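Local coordinates for solute Binding Protein, BlMnBP1 in complex with mannotriose (Bifidobacterium, PDB 6FUV) that binds manno-oligosaccharides such as mannotriose and probably delivers them to an ABC transporter for uptake into the cell, at residues T73-N78 and S96-S101; V136-K141 and Y354-D359; K255-E260 and D282-M287. All blocks are in the same frame, centred on the assembly; numbering follows the deposited sequence.

Interaction 1 (T73-N78 and S96-S101)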
# COMPACT_ATOMS: atom_id res chain seq x y z
N THR A 73 10.91 -15.27 1.10
CA THR A 73 12.07 -16.16 1.15
C THR A 73 12.70 -16.11 2.53
O THR A 73 13.10 -17.15 3.06
CB THR A 73 13.06 -15.75 0.07
OG1 THR A 73 12.47 -15.90 -1.20
CG2 THR A 73 14.31 -16.58 0.09
N ARG A 74 12.77 -14.93 3.14
CA ARG A 74 13.38 -14.82 4.47
C ARG A 74 12.58 -15.59 5.51
O ARG A 74 13.15 -16.17 6.43
CB ARG A 74 13.49 -13.34 4.85
CG ARG A 74 14.24 -13.08 6.09
CD ARG A 74 15.71 -13.24 5.84
NE ARG A 74 16.26 -12.02 5.31
CZ ARG A 74 16.91 -11.12 6.02
NH1 ARG A 74 17.13 -11.32 7.30
NH2 ARG A 74 17.38 -10.04 5.44
N LEU A 75 11.26 -15.63 5.37
CA LEU A 75 10.43 -16.37 6.32
C LEU A 75 10.60 -17.88 6.12
O LEU A 75 10.61 -18.65 7.08
CB LEU A 75 8.96 -15.98 6.14
CG LEU A 75 8.52 -14.57 6.46
CD1 LEU A 75 7.04 -14.40 6.03
CD2 LEU A 75 8.68 -14.20 7.90
N GLN A 76 10.76 -18.32 4.87
CA GLN A 76 11.09 -19.71 4.63
C GLN A 76 12.45 -20.08 5.23
O GLN A 76 12.63 -21.20 5.66
CB GLN A 76 11.10 -19.98 3.14
CG GLN A 76 11.63 -21.34 2.77
CD GLN A 76 11.49 -21.61 1.27
OE1 GLN A 76 11.98 -20.85 0.43
NE2 GLN A 76 10.85 -22.70 0.94
N ALA A 77 13.40 -19.16 5.29
CA ALA A 77 14.70 -19.47 5.85
C ALA A 77 14.59 -19.87 7.31
O ALA A 77 15.45 -20.58 7.82
CB ALA A 77 15.62 -18.26 5.72
N ASN A 78 13.57 -19.39 8.01
CA ASN A 78 13.27 -19.83 9.38
C ASN A 78 14.48 -19.71 10.29
O ASN A 78 14.91 -20.68 10.91
CB ASN A 78 12.79 -21.28 9.37
CG ASN A 78 12.13 -21.70 10.67
OD1 ASN A 78 11.71 -20.88 11.47
ND2 ASN A 78 12.03 -22.99 10.88
N SER A 96 0.39 -16.50 13.21
CA SER A 96 0.89 -17.09 14.44
C SER A 96 1.96 -18.14 14.19
O SER A 96 2.61 -18.58 15.14
CB SER A 96 -0.25 -17.70 15.24
OG SER A 96 -0.79 -18.83 14.64
N ASN A 97 2.15 -18.55 12.92
CA ASN A 97 3.22 -19.45 12.54
C ASN A 97 4.53 -18.71 12.31
O ASN A 97 5.56 -19.35 12.16
CB ASN A 97 2.85 -20.20 11.27
CG ASN A 97 1.85 -21.33 11.55
OD1 ASN A 97 1.79 -21.88 12.64
ND2 ASN A 97 1.04 -21.67 10.55
N TYR A 98 4.51 -17.37 12.29
CA TYR A 98 5.74 -16.64 12.01
C TYR A 98 6.02 -15.51 12.99
O TYR A 98 7.17 -15.18 13.24
CB TYR A 98 5.69 -16.07 10.60
CG TYR A 98 5.70 -17.05 9.49
CD1 TYR A 98 6.85 -17.75 9.20
CD2 TYR A 98 4.55 -17.30 8.73
CE1 TYR A 98 6.89 -18.65 8.19
CE2 TYR A 98 4.59 -18.26 7.72
CZ TYR A 98 5.79 -18.88 7.45
OH TYR A 98 5.88 -19.81 6.46
N PHE A 99 5.00 -14.86 13.50
CA PHE A 99 5.18 -13.59 14.18
C PHE A 99 4.71 -13.62 15.63
O PHE A 99 3.91 -14.47 16.02
CB PHE A 99 4.43 -12.50 13.41
CG PHE A 99 4.83 -12.39 11.99
CD1 PHE A 99 6.00 -11.78 11.64
CD2 PHE A 99 3.99 -12.83 10.99
CE1 PHE A 99 6.35 -11.68 10.38
CE2 PHE A 99 4.36 -12.69 9.68
CZ PHE A 99 5.52 -12.10 9.38
N VAL A 100 5.24 -12.69 16.41
CA VAL A 100 4.89 -12.55 17.82
C VAL A 100 3.66 -11.66 17.94
O VAL A 100 3.57 -10.63 17.29
CB VAL A 100 6.04 -11.94 18.64
CG1 VAL A 100 5.62 -11.80 20.10
CG2 VAL A 100 7.27 -12.78 18.53
N SER A 101 2.70 -12.06 18.76
CA SER A 101 1.50 -11.25 18.94
C SER A 101 1.82 -10.01 19.77
O SER A 101 2.56 -10.07 20.76
CB SER A 101 0.39 -12.05 19.63
OG SER A 101 -0.61 -11.15 20.05
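Leu75 lays its CB beside the ring of Tyr98 and reaches with one methyl to the ring of Phe99, so that a single leucine at the last turn of a helix meets two consecutive aromatic residues of a loop. Leu75 CB lies 4.0 Å from Tyr98 CE1, with CD1 of the same ring almost as near. Further out, Leu75 CD2 comes to 4.1 Å from Phe99 CZ, the tip of a ring whose side chain runs at roughly a right angle to the leucine. Leu75 CG stands opposite its own carbonyl carbon; this chi1 of -66° sends the branch past the tyrosine, so that CD2 reaches Phe99. Within the loop, Tyr98 CB rests 3.6 Å above one face of the Phe99 ring, offset toward its rim. The contact is largely apolar, though Leu75 O also lies 3.9 Å from Tyr98 CE1. Tyr98 and Val100 hold the loop by backbone hydrogen bonds to Lys311 and Ile309, while Met85 touches both Leu75 and Phe99. The contact thus packs the C-terminal end of helix 67-77 against the connection between strands 84-86 and 103-104, both members of the larger mixed sheet.

Interaction 2 (V136-K141 and Y354-D359)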
# COMPACT_ATOMS: atom_id res chain seq x y z
N VAL A 136 -3.70 9.17 -7.23
CA VAL A 136 -2.84 9.46 -8.38
C VAL A 136 -1.88 10.58 -8.02
O VAL A 136 -2.30 11.68 -7.61
CB VAL A 136 -3.64 9.85 -9.63
CG1 VAL A 136 -2.75 10.06 -10.80
CG2 VAL A 136 -4.69 8.80 -9.94
N VAL A 137 -0.57 10.31 -8.22
CA VAL A 137 0.46 11.34 -8.15
C VAL A 137 0.48 12.05 -9.50
O VAL A 137 0.41 11.41 -10.52
CB VAL A 137 1.84 10.75 -7.81
CG1 VAL A 137 2.89 11.85 -7.80
CG2 VAL A 137 1.82 10.02 -6.48
N TYR A 138 0.55 13.37 -9.51
CA TYR A 138 0.48 14.11 -10.77
C TYR A 138 1.26 15.41 -10.64
O TYR A 138 1.44 15.94 -9.54
CB TYR A 138 -0.99 14.42 -11.16
CG TYR A 138 -1.67 15.53 -10.34
CD1 TYR A 138 -2.23 15.26 -9.10
CD2 TYR A 138 -1.73 16.82 -10.80
CE1 TYR A 138 -2.81 16.21 -8.36
CE2 TYR A 138 -2.33 17.83 -10.03
CZ TYR A 138 -2.89 17.51 -8.80
OH TYR A 138 -3.49 18.50 -8.01
N ASN A 139 1.78 15.87 -11.77
CA ASN A 139 2.52 17.11 -11.83
C ASN A 139 1.54 18.23 -12.19
O ASN A 139 1.02 18.29 -13.30
CB ASN A 139 3.67 17.03 -12.84
CG ASN A 139 4.64 18.23 -12.70
OD1 ASN A 139 4.24 19.35 -12.90
ND2 ASN A 139 5.89 17.99 -12.30
N ALA A 140 1.26 19.10 -11.22
CA ALA A 140 0.32 20.21 -11.43
C ALA A 140 0.81 21.20 -12.49
O ALA A 140 0.02 21.72 -13.28
CB ALA A 140 0.10 20.92 -10.09
N LYS A 141 2.11 21.49 -12.54
CA LYS A 141 2.61 22.35 -13.61
C LYS A 141 2.28 21.77 -14.99
O LYS A 141 1.74 22.47 -15.87
CB LYS A 141 4.11 22.54 -13.43
CG LYS A 141 4.79 23.38 -14.50
CD LYS A 141 6.30 23.41 -14.25
CE LYS A 141 7.02 24.42 -15.15
NZ LYS A 141 7.13 23.94 -16.56
N TYR A 354 -2.84 15.35 1.81
CA TYR A 354 -4.25 15.14 1.51
C TYR A 354 -5.00 16.44 1.24
O TYR A 354 -6.19 16.55 1.49
CB TYR A 354 -4.91 14.38 2.67
CG TYR A 354 -4.58 12.93 2.69
CD1 TYR A 354 -3.42 12.48 3.28
CD2 TYR A 354 -5.42 11.99 2.06
CE1 TYR A 354 -3.09 11.13 3.24
CE2 TYR A 354 -5.10 10.66 2.07
CZ TYR A 354 -3.92 10.24 2.65
OH TYR A 354 -3.58 8.86 2.58
N GLU A 355 -4.34 17.44 0.71
CA GLU A 355 -5.02 18.73 0.58
C GLU A 355 -6.02 18.78 -0.57
O GLU A 355 -6.82 19.71 -0.64
CB GLU A 355 -4.01 19.86 0.43
CG GLU A 355 -3.59 20.17 -0.97
CD GLU A 355 -2.52 21.30 -1.00
OE1 GLU A 355 -2.38 22.00 0.03
OE2 GLU A 355 -1.85 21.47 -2.06
N HIS A 356 -6.04 17.79 -1.46
CA HIS A 356 -7.10 17.67 -2.45
C HIS A 356 -8.16 16.65 -2.06
O HIS A 356 -8.95 16.24 -2.90
CB HIS A 356 -6.49 17.29 -3.80
CG HIS A 356 -5.50 18.27 -4.29
ND1 HIS A 356 -5.83 19.57 -4.59
CD2 HIS A 356 -4.18 18.14 -4.55
CE1 HIS A 356 -4.75 20.21 -5.01
NE2 HIS A 356 -3.75 19.36 -5.01
N PHE A 357 -8.20 16.22 -0.82
CA PHE A 357 -9.09 15.18 -0.33
C PHE A 357 -10.16 15.73 0.60
O PHE A 357 -10.83 14.96 1.28
CB PHE A 357 -8.27 14.09 0.39
CG PHE A 357 -7.66 13.07 -0.53
CD1 PHE A 357 -6.72 13.44 -1.45
CD2 PHE A 357 -8.06 11.76 -0.50
CE1 PHE A 357 -6.19 12.52 -2.33
CE2 PHE A 357 -7.53 10.83 -1.37
CZ PHE A 357 -6.58 11.19 -2.27
N LYS A 358 -10.34 17.05 0.65
CA LYS A 358 -11.23 17.61 1.65
C LYS A 358 -12.66 17.09 1.52
O LYS A 358 -13.34 16.93 2.52
CB LYS A 358 -11.21 19.12 1.54
CG LYS A 358 -9.85 19.75 1.83
CD LYS A 358 -9.84 21.26 1.46
CE LYS A 358 -8.62 21.96 2.05
NZ LYS A 358 -7.32 21.41 1.52
N ASP A 359 -13.09 16.78 0.30
CA ASP A 359 -14.41 16.21 0.07
C ASP A 359 -14.43 14.69 -0.01
O ASP A 359 -15.48 14.14 -0.32
CB ASP A 359 -14.97 16.73 -1.26
CG ASP A 359 -15.28 18.21 -1.24
OD1 ASP A 359 -15.54 18.72 -0.15
OD2 ASP A 359 -15.25 18.85 -2.32
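A small, partly buried meeting of two polar aromatic side chains connects an inner strand of the four-stranded sheet with a loop that arrives from more than two hundred residues further along the chain and reaches it past edge strand 284-288. Tyr138, on strand 135-139, brings its hydroxyl to His356, in the loop leading to strand 361-364. Tyr138 OH and His356 NE2 are 3.1 Å apart, and the imidazole nitrogen lies at the edge of the tyrosine ring, near its plane. His356 CD2 is also close, 3.5 Å from Tyr138 OH. The tyrosine CG sits between its backbone N and carbonyl carbon; this chi1 of 74° turns the ring out from the strand, and its length brings the hydroxyl to the histidine.

His356 NE2 is hydrogen-bonded to Gln285 OE1, on the edge strand, and that bond fixes the imidazole; the phenol lies beside the same nitrogen. One face of the imidazole carries Glu355 CG, 4.0 Å above the His356 ring centre. A type I beta turn runs from Tyr354 to Phe357, closed by Phe357 N to Tyr354 O at 3.1 Å. Lys358 NZ then folds back to Glu355 O, 2.8 Å away, using a lone pair in the carbonyl plane. A triethylene glycol, probably from the crystallisation liquor, lies about 4 Å from the His356 side chain. The turn, shortly before a strand of the other sheet, thus sets His356 beside strand 284-288 and against Tyr138 of the next strand, joining distant parts of the chain as in solute-binding proteins of the PBP clan, whose lobes are built from discontinuous segments.

Interaction 3 (K255-E260 and D282-M287)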
# COMPACT_ATOMS: atom_id res chain seq x y z
N LYS A 255 11.47 11.98 -12.91
CA LYS A 255 10.75 12.42 -14.09
C LYS A 255 9.42 13.04 -13.71
O LYS A 255 8.96 13.98 -14.35
CB LYS A 255 10.55 11.25 -15.04
CG LYS A 255 11.79 10.80 -15.84
CD LYS A 255 11.44 9.58 -16.68
CE LYS A 255 12.54 9.18 -17.58
NZ LYS A 255 12.33 7.80 -18.05
N MET A 256 8.72 12.45 -12.73
CA MET A 256 7.52 13.09 -12.19
C MET A 256 7.85 14.46 -11.63
O MET A 256 7.15 15.44 -11.89
CB MET A 256 6.91 12.20 -11.11
CG MET A 256 5.90 12.84 -10.20
SD MET A 256 4.42 13.42 -11.02
CE MET A 256 3.81 12.02 -11.83
N ASN A 257 8.93 14.57 -10.86
CA ASN A 257 9.28 15.86 -10.27
C ASN A 257 9.61 16.92 -11.32
O ASN A 257 9.38 18.12 -11.09
CB ASN A 257 10.49 15.69 -9.35
CG ASN A 257 10.74 16.89 -8.48
OD1 ASN A 257 11.33 17.84 -8.90
ND2 ASN A 257 10.29 16.84 -7.23
N ASN A 258 10.16 16.53 -12.47
CA ASN A 258 10.58 17.49 -13.49
C ASN A 258 9.58 17.60 -14.62
O ASN A 258 9.89 18.20 -15.64
CB ASN A 258 11.95 17.10 -14.06
CG ASN A 258 13.05 17.20 -13.02
OD1 ASN A 258 13.20 18.21 -12.35
ND2 ASN A 258 13.81 16.13 -12.87
N GLY A 259 8.41 17.00 -14.49
CA GLY A 259 7.38 17.22 -15.47
C GLY A 259 7.55 16.45 -16.74
O GLY A 259 6.92 16.77 -17.73
N GLU A 260 8.36 15.41 -16.73
CA GLU A 260 8.45 14.53 -17.88
C GLU A 260 7.48 13.38 -17.77
O GLU A 260 7.33 12.65 -18.74
CB GLU A 260 9.88 14.02 -18.03
CG GLU A 260 10.90 15.05 -17.87
CD GLU A 260 12.26 14.48 -17.63
OE1 GLU A 260 12.72 13.68 -18.49
OE2 GLU A 260 12.83 14.81 -16.57
N ASP A 282 6.83 21.33 -5.24
CA ASP A 282 5.49 21.89 -5.12
C ASP A 282 4.63 21.57 -6.34
O ASP A 282 3.41 21.70 -6.25
CB ASP A 282 5.55 23.41 -4.92
CG ASP A 282 5.88 23.80 -3.49
OD1 ASP A 282 6.24 22.95 -2.68
OD2 ASP A 282 5.72 24.97 -3.16
N ASP A 283 5.23 21.16 -7.46
CA ASP A 283 4.47 20.69 -8.62
C ASP A 283 3.96 19.25 -8.47
O ASP A 283 3.05 18.85 -9.19
CB ASP A 283 5.31 20.77 -9.90
CG ASP A 283 5.94 22.16 -10.13
OD1 ASP A 283 5.38 23.17 -9.66
OD2 ASP A 283 6.92 22.25 -10.85
N VAL A 284 4.51 18.47 -7.54
CA VAL A 284 4.11 17.09 -7.35
C VAL A 284 2.99 17.06 -6.32
O VAL A 284 3.17 17.38 -5.15
CB VAL A 284 5.30 16.22 -6.89
CG1 VAL A 284 4.84 14.80 -6.80
CG2 VAL A 284 6.48 16.42 -7.80
N GLN A 285 1.81 16.64 -6.76
CA GLN A 285 0.59 16.67 -6.00
C GLN A 285 -0.03 15.29 -5.98
O GLN A 285 0.42 14.35 -6.62
CB GLN A 285 -0.40 17.68 -6.59
CG GLN A 285 0.10 19.09 -6.59
CD GLN A 285 0.08 19.70 -5.23
OE1 GLN A 285 -0.83 19.48 -4.47
NE2 GLN A 285 1.13 20.45 -4.90
N TYR A 286 -1.13 15.18 -5.25
CA TYR A 286 -1.80 13.91 -5.03
C TYR A 286 -3.29 14.10 -5.18
O TYR A 286 -3.85 14.92 -4.48
CB TYR A 286 -1.44 13.40 -3.64
CG TYR A 286 -1.99 12.03 -3.29
CD1 TYR A 286 -1.75 10.95 -4.08
CD2 TYR A 286 -2.74 11.86 -2.15
CE1 TYR A 286 -2.24 9.71 -3.73
CE2 TYR A 286 -3.26 10.66 -1.81
CZ TYR A 286 -2.99 9.57 -2.58
OH TYR A 286 -3.53 8.37 -2.24
N MET A 287 -3.90 13.36 -6.09
CA MET A 287 -5.33 13.43 -6.31
C MET A 287 -6.03 12.10 -6.04
O MET A 287 -5.45 11.02 -6.16
CB MET A 287 -5.66 13.86 -7.75
CG MET A 287 -4.99 13.16 -8.81
SD MET A 287 -5.64 13.59 -10.46
CE MET A 287 -7.01 12.53 -10.43
O HOH W 1 7.92 20.25 -12.23
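With CG1 opposite its backbone N (chi1 -176°), Val284 spreads its two methyls toward successive residues of the helix end facing it: CG1 to Met256 and CG2 to Asn257. Met256 also turns CG away from its backbone N (chi1 165°), and bends at chi2 and chi3. Met256 CG is the atom that touches, 4.1 Å from Val284 CG1, the two side chains meeting at a slant. The other methyl, Val284 CG2, packs 3.8 Å from Asn257 CA and against the amide ND2, the asparagine crossing the valine nearly at right angles. That amide is not left to the methyl: ND2 donates to Met274 O and OD1 accepts from His280 N, which fixes its rotation.

A water adds a polar bridge beside the apolar contact. It donates to Asn257 O at 2.8 Å and to Asp283 OD2 at 2.6 Å, linking a carbonyl of the last helical turn to the residue just before the strand. Gln285 turns back along its own segment, its NE2 2.9 Å from Asp282 O, meeting that carbonyl from 37° above its plane.

Val284 also touches Val137 of the adjacent strand and Met274 of helix 270-275, which add to its buried surroundings. The helix ends in a Schellman motif: Glu260 N bonds Lys255 O at 2.8 Å and Gly259 N bonds Met256 O, with Gly259 supplying the positive phi as C-prime residue. A helix that ends at such a glycine and leads on into strand 261-264, packed on edge strand 284-288, is consistent with the alpha/beta build of a solute-binding-protein lobe of the PBP clan.

Interactions 2 and 3 are neighbours, with centres about 10 Å apart, whereas interaction 1 lies on the opposite side of the chain's centre, about 38 and 39 Å from them centre to centre. The pair shares one sheet: a probable hydrogen bond from Val136 N to Met287 O (2.8 Å) joins strands 135-139 and 284-288, and another from Ala140 N to Asp283 O (2.7 Å), just beyond their ends, continues the pairing. Asn139 ND2 also bonds Met256 O. Bound mannose units lie about 13 Å from the Phe99 side chain and 12 Å from that of Met256, with these side chains set back from the sugar, consistent with contacts in the two lobes flanking a cleft.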